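Long-range contact in geranyltranstransferase (IspA) (Helicobacter pylori, PDB 3LLW), which probably acts as a magnesium-dependent prenyltransferase of the FPP/GGPP synthase family, joining isoprenoid diphosphates in isoprene biosynthesis: residues A[35-48]-A[106-119]. Residues are numbered along the deposited sequence; the frame is centred on the assembly and turned at random.
Sequences YLEKAFFEMVLNGG and RNHPTLHAKYDETT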
loop_
_atom_site.group_PDB
_atom_site.type_symbol
_atom_site.label_atom_id
_atom_site.label_comp_id
_atom_site.label_asym_id
_atom_site.label_seq_id
_atom_site.Cartn_x
_atom_site.Cartn_y
_atom_site.Cartn_z
ATOM N N TYR A 35 -5.916 9.540 19.835
ATOM C CA TYR A 35 -6.973 9.479 18.829
ATOM C C TYR A 35 -6.740 8.698 17.542
ATOM O O TYR A 35 -7.630 8.651 16.703
ATOM C CB TYR A 35 -7.503 10.883 18.511
ATOM C CG TYR A 35 -6.511 11.882 17.953
ATOM C CD1 TYR A 35 -5.822 11.639 16.746
ATOM C CD2 TYR A 35 -6.315 13.116 18.592
ATOM C CE1 TYR A 35 -4.926 12.577 16.213
ATOM C CE2 TYR A 35 -5.436 14.067 18.063
ATOM C CZ TYR A 35 -4.745 13.789 16.875
ATOM O OH TYR A 35 -3.876 14.724 16.360
ATOM N N LEU A 36 -5.573 8.087 17.388
ATOM C CA LEU A 36 -5.228 7.415 16.132
ATOM C C LEU A 36 -6.173 6.265 15.724
ATOM O O LEU A 36 -6.484 6.099 14.540
ATOM C CB LEU A 36 -3.770 6.948 16.159
ATOM C CG LEU A 36 -3.129 6.672 14.795
ATOM C CD1 LEU A 36 -2.887 7.982 14.049
ATOM C CD2 LEU A 36 -1.837 5.903 14.985
ATOM N N GLU A 37 -6.643 5.505 16.710
ATOM C CA GLU A 37 -7.532 4.365 16.489
ATOM C C GLU A 37 -8.925 4.751 15.969
ATOM O O GLU A 37 -9.492 4.055 15.107
ATOM C CB GLU A 37 -7.658 3.554 17.781
ATOM C CG GLU A 37 -8.491 2.272 17.664
ATOM C CD GLU A 37 -8.969 1.790 19.019
ATOM O OE1 GLU A 37 -10.061 2.226 19.446
ATOM O OE2 GLU A 37 -8.255 0.986 19.659
ATOM N N LYS A 38 -9.488 5.839 16.499
ATOM C CA LYS A 38 -10.787 6.312 16.009
ATOM C C LYS A 38 -10.626 7.047 14.677
ATOM O O LYS A 38 -11.458 6.901 13.778
ATOM C CB LYS A 38 -11.561 7.167 17.038
ATOM C CG LYS A 38 -10.742 8.201 17.816
ATOM C CD LYS A 38 -10.773 7.963 19.340
ATOM C CE LYS A 38 -10.150 6.622 19.774
ATOM N NZ LYS A 38 -8.667 6.562 19.595
ATOM N N ALA A 39 -9.532 7.801 14.552
ATOM C CA ALA A 39 -9.205 8.532 13.331
ATOM C C ALA A 39 -8.911 7.620 12.123
ATOM O O ALA A 39 -9.084 8.045 10.984
ATOM C CB ALA A 39 -8.042 9.429 13.580
ATOM N N PHE A 40 -8.466 6.388 12.382
ATOM C CA PHE A 40 -8.136 5.422 11.321
ATOM C C PHE A 40 -9.283 5.140 10.347
ATOM O O PHE A 40 -9.108 5.285 9.145
ATOM C CB PHE A 40 -7.609 4.102 11.914
ATOM C CG PHE A 40 -7.285 3.052 10.880
ATOM C CD1 PHE A 40 -6.313 3.288 9.898
ATOM C CD2 PHE A 40 -7.944 1.825 10.889
ATOM C CE1 PHE A 40 -6.010 2.320 8.951
ATOM C CE2 PHE A 40 -7.649 0.840 9.941
ATOM C CZ PHE A 40 -6.684 1.081 8.972
ATOM N N PHE A 41 -10.451 4.760 10.869
ATOM C CA PHE A 41 -11.563 4.325 10.030
ATOM C C PHE A 41 -12.643 5.392 9.837
ATOM O O PHE A 41 -13.573 5.212 9.051
ATOM C CB PHE A 41 -12.167 3.048 10.606
ATOM C CG PHE A 41 -12.496 2.003 9.566
ATOM C CD1 PHE A 41 -11.487 1.425 8.788
ATOM C CD2 PHE A 41 -13.810 1.580 9.381
ATOM C CE1 PHE A 41 -11.785 0.438 7.827
ATOM C CE2 PHE A 41 -14.125 0.600 8.432
ATOM C CZ PHE A 41 -13.107 0.027 7.652
ATOM N N GLU A 42 -12.500 6.504 10.551
ATOM C CA GLU A 42 -13.478 7.581 10.582
ATOM C C GLU A 42 -13.979 8.035 9.203
ATOM O O GLU A 42 -15.188 8.146 8.990
ATOM C CB GLU A 42 -12.889 8.777 11.346
ATOM C CG GLU A 42 -13.922 9.766 11.824
ATOM C CD GLU A 42 -13.337 10.850 12.723
ATOM O OE1 GLU A 42 -12.411 10.550 13.509
ATOM O OE2 GLU A 42 -13.821 11.999 12.650
ATOM N N MET A 43 -13.053 8.286 8.271
ATOM C CA MET A 43 -13.418 8.718 6.916
ATOM C C MET A 43 -13.998 7.572 6.063
ATOM O O MET A 43 -14.660 7.823 5.050
ATOM C CB MET A 43 -12.233 9.379 6.199
ATOM C CG MET A 43 -11.654 10.603 6.897
ATOM S SD MET A 43 -12.861 11.865 7.377
ATOM C CE MET A 43 -12.776 11.819 9.128
ATOM N N VAL A 44 -13.762 6.326 6.463
ATOM C CA VAL A 44 -14.397 5.195 5.770
ATOM C C VAL A 44 -15.852 5.108 6.232
ATOM O O VAL A 44 -16.756 4.885 5.424
ATOM C CB VAL A 44 -13.685 3.833 6.034
ATOM C CG1 VAL A 44 -14.207 2.738 5.076
ATOM C CG2 VAL A 44 -12.188 3.978 5.901
ATOM N N LEU A 45 -16.065 5.307 7.536
ATOM C CA LEU A 45 -17.407 5.259 8.123
ATOM C C LEU A 45 -18.267 6.404 7.635
ATOM O O LEU A 45 -19.436 6.216 7.310
ATOM C CB LEU A 45 -17.347 5.279 9.653
ATOM C CG LEU A 45 -16.754 4.042 10.327
ATOM C CD1 LEU A 45 -16.589 4.258 11.819
ATOM C CD2 LEU A 45 -17.600 2.804 10.058
ATOM N N ASN A 46 -17.662 7.582 7.563
ATOM C CA ASN A 46 -18.369 8.813 7.242
ATOM C C ASN A 46 -18.507 9.051 5.742
ATOM O O ASN A 46 -19.150 10.013 5.327
ATOM C CB ASN A 46 -17.655 10.018 7.877
ATOM C CG ASN A 46 -17.921 10.162 9.379
ATOM O OD1 ASN A 46 -17.685 11.230 9.947
ATOM N ND2 ASN A 46 -18.400 9.098 10.023
ATOM N N GLY A 47 -17.899 8.198 4.922
ATOM C CA GLY A 47 -17.964 8.387 3.471
ATOM C C GLY A 47 -19.248 7.818 2.900
ATOM O O GLY A 47 -20.305 7.848 3.542
ATOM N N GLY A 48 -19.169 7.342 1.665
ATOM C CA GLY A 48 -20.003 6.221 1.271
ATOM C C GLY A 48 -21.308 6.262 0.514
ATOM O O GLY A 48 -22.381 6.257 1.113
ATOM N N ARG A 106 -18.472 15.648 2.641
ATOM C CA ARG A 106 -19.867 15.318 2.958
ATOM C C ARG A 106 -20.363 16.018 4.240
ATOM O O ARG A 106 -21.043 15.406 5.066
ATOM C CB ARG A 106 -20.060 13.800 3.061
ATOM C CG ARG A 106 -19.661 13.011 1.821
ATOM C CD ARG A 106 -20.007 11.508 1.962
ATOM N NE ARG A 106 -21.455 11.253 1.983
ATOM C CZ ARG A 106 -22.145 10.845 3.052
ATOM N NH1 ARG A 106 -21.537 10.629 4.215
ATOM N NH2 ARG A 106 -23.454 10.647 2.962
ATOM N N ASN A 107 -19.996 17.290 4.404
ATOM C CA ASN A 107 -20.343 18.102 5.588
ATOM C C ASN A 107 -19.829 17.554 6.950
ATOM O O ASN A 107 -20.365 17.890 8.025
ATOM C CB ASN A 107 -21.858 18.412 5.624
ATOM C CG ASN A 107 -22.171 19.750 6.289
ATOM O OD1 ASN A 107 -21.484 20.744 6.063
ATOM N ND2 ASN A 107 -23.212 19.773 7.117
ATOM N N HIS A 108 -18.789 16.716 6.882
ATOM C CA HIS A 108 -18.072 16.197 8.051
ATOM C C HIS A 108 -16.674 16.780 8.001
ATOM O O HIS A 108 -16.149 16.980 6.909
ATOM C CB HIS A 108 -17.949 14.676 7.985
ATOM C CG HIS A 108 -19.226 13.941 8.242
ATOM N ND1 HIS A 108 -19.775 13.822 9.502
ATOM C CD2 HIS A 108 -20.041 13.252 7.408
ATOM C CE1 HIS A 108 -20.885 13.107 9.429
ATOM N NE2 HIS A 108 -21.068 12.748 8.171
ATOM N N PRO A 109 -16.060 17.069 9.168
ATOM C CA PRO A 109 -14.660 17.532 9.122
ATOM C C PRO A 109 -13.718 16.487 8.518
ATOM O O PRO A 109 -13.865 15.288 8.778
ATOM C CB PRO A 109 -14.302 17.771 10.598
ATOM C CG PRO A 109 -15.610 17.869 11.322
ATOM C CD PRO A 109 -16.580 17.010 10.549
ATOM N N THR A 110 -12.782 16.950 7.695
ATOM C CA THR A 110 -11.702 16.104 7.209
ATOM C C THR A 110 -10.633 15.950 8.300
ATOM O O THR A 110 -10.608 16.726 9.269
ATOM C CB THR A 110 -11.075 16.675 5.935
ATOM O OG1 THR A 110 -10.719 18.036 6.166
ATOM C CG2 THR A 110 -12.059 16.598 4.772
ATOM N N LEU A 111 -9.752 14.961 8.136
ATOM C CA LEU A 111 -8.760 14.644 9.162
ATOM C C LEU A 111 -7.788 15.764 9.559
ATOM O O LEU A 111 -7.423 15.871 10.730
ATOM C CB LEU A 111 -7.993 13.373 8.805
ATOM C CG LEU A 111 -8.814 12.089 8.742
ATOM C CD1 LEU A 111 -8.009 10.966 8.092
ATOM C CD2 LEU A 111 -9.262 11.676 10.133
ATOM N N HIS A 112 -7.373 16.600 8.613
ATOM C CA HIS A 112 -6.447 17.677 8.969
ATOM C C HIS A 112 -7.142 18.848 9.649
ATOM O O HIS A 112 -6.511 19.613 10.387
ATOM C CB HIS A 112 -5.659 18.164 7.757
ATOM C CG HIS A 112 -6.519 18.648 6.644
ATOM N ND1 HIS A 112 -7.110 17.785 5.743
ATOM C CD2 HIS A 112 -6.911 19.898 6.291
ATOM C CE1 HIS A 112 -7.827 18.482 4.880
ATOM N NE2 HIS A 112 -7.720 19.767 5.188
ATOM N N ALA A 113 -8.437 18.992 9.387
ATOM C CA ALA A 113 -9.230 20.006 10.058
ATOM C C ALA A 113 -9.524 19.560 11.486
ATOM O O ALA A 113 -9.324 20.330 12.436
ATOM C CB ALA A 113 -10.523 20.283 9.295
ATOM N N LYS A 114 -9.974 18.316 11.628
ATOM C CA LYS A 114 -10.365 17.771 12.924
ATOM C C LYS A 114 -9.169 17.502 13.829
ATOM O O LYS A 114 -9.227 17.741 15.040
ATOM C CB LYS A 114 -11.200 16.505 12.753
ATOM C CG LYS A 114 -11.825 16.018 14.057
ATOM C CD LYS A 114 -12.776 14.853 13.840
ATOM C CE LYS A 114 -13.288 14.325 15.177
ATOM N NZ LYS A 114 -14.495 13.479 15.025
ATOM N N TYR A 115 -8.080 17.025 13.241
ATOM C CA TYR A 115 -6.898 16.675 14.026
ATOM C C TYR A 115 -5.714 17.552 13.642
ATOM O O TYR A 115 -5.560 18.651 14.177
ATOM C CB TYR A 115 -6.575 15.189 13.870
ATOM C CG TYR A 115 -7.712 14.265 14.248
ATOM C CD1 TYR A 115 -8.094 14.099 15.589
ATOM C CD2 TYR A 115 -8.399 13.545 13.272
ATOM C CE1 TYR A 115 -9.136 13.239 15.943
ATOM C CE2 TYR A 115 -9.442 12.692 13.608
ATOM C CZ TYR A 115 -9.798 12.531 14.943
ATOM O OH TYR A 115 -10.830 11.678 15.264
ATOM N N ASP A 116 -4.892 17.069 12.712
ATOM C CA ASP A 116 -3.789 17.842 12.138
ATOM C C ASP A 116 -3.375 17.202 10.822
ATOM O O ASP A 116 -3.825 16.101 10.503
ATOM C CB ASP A 116 -2.599 17.931 13.108
ATOM C CG ASP A 116 -2.221 16.580 13.701
ATOM O OD1 ASP A 116 -2.479 16.369 14.909
ATOM O OD2 ASP A 116 -1.673 15.729 12.959
ATOM N N GLU A 117 -2.513 17.895 10.078
ATOM C CA GLU A 117 -2.081 17.492 8.734
ATOM C C GLU A 117 -1.368 16.143 8.727
ATOM O O GLU A 117 -1.652 15.296 7.894
ATOM C CB GLU A 117 -1.148 18.554 8.169
ATOM C CG GLU A 117 -1.255 18.777 6.681
ATOM C CD GLU A 117 -0.613 20.088 6.244
ATOM O OE1 GLU A 117 -0.436 20.279 5.021
ATOM O OE2 GLU A 117 -0.287 20.929 7.118
ATOM N N THR A 118 -0.451 15.977 9.676
ATOM C CA THR A 118 0.364 14.789 9.836
ATOM C C THR A 118 -0.498 13.535 9.979
ATOM O O THR A 118 -0.322 12.569 9.207
ATOM C CB THR A 118 1.338 14.966 11.021
ATOM O OG1 THR A 118 2.369 15.881 10.633
ATOM C CG2 THR A 118 1.988 13.656 11.403
ATOM N N THR A 119 -1.449 13.594 10.921
ATOM C CA THR A 119 -2.478 12.562 11.123
ATOM C C THR A 119 -3.164 12.131 9.820
ATOM O O THR A 119 -3.253 10.937 9.535
ATOM C CB THR A 119 -3.548 13.015 12.150
ATOM O OG1 THR A 119 -2.921 13.329 13.404
ATOM C CG2 THR A 119 -4.596 11.924 12.370
#
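Helix 36-45 and the loop after it run antiparallel to 106-119, from Ala39 beside Leu111 to Gly47 beside Arg106. Tyr35 lays one ring face against Tyr115, whose CD1 sits 3.3 Å above the centre of that ring; the planes are inclined at 33° and the two side chains run past each other in opposite directions. The chi1 of 61° sets the Tyr35 ring between its own backbone N and carbonyl carbon, and its OH makes a weak hydrogen bond to Thr119 OG1. Asp116 OD2 is gripped by Thr119 N and, from the same face of the carboxylate, by Thr119 OG1, capping helix 117-137. Beyond Tyr35, Ala39 CB packs 3.6 Å from Tyr115 CE2. Glu42, its chain extended, divides its carboxylate between two partners: OE1 accepts from Tyr115 OH (2.6 Å) through the syn lone pair, while OE2 forms a salt bridge with Lys114 NZ (2.9 Å), which sits above the carboxylate plane. Met43 bends at chi2 (-50°), bringing CE to 3.7 Å from Leu111 CD2. Asn46 covers a face of the His108 imidazole with CB and OD1, and its backbone O accepts a hydrogen bond from Arg106 NH1 (2.7 Å). Ile123 of helix 117-137 lies against both Ala39 and Leu111, and Tyr170 of the second subunit meets Tyr35. The contact thus joins helix 36-45 to hairpin strand 108-109 and helix 111-114 in the mainly helical polyprenyl synthase fold, with Thr110 about 9 Å (side chain to side chain) from Asp94 and Asp100 of the aspartate-rich motif, magnesium ligands that carry no metal in this chain.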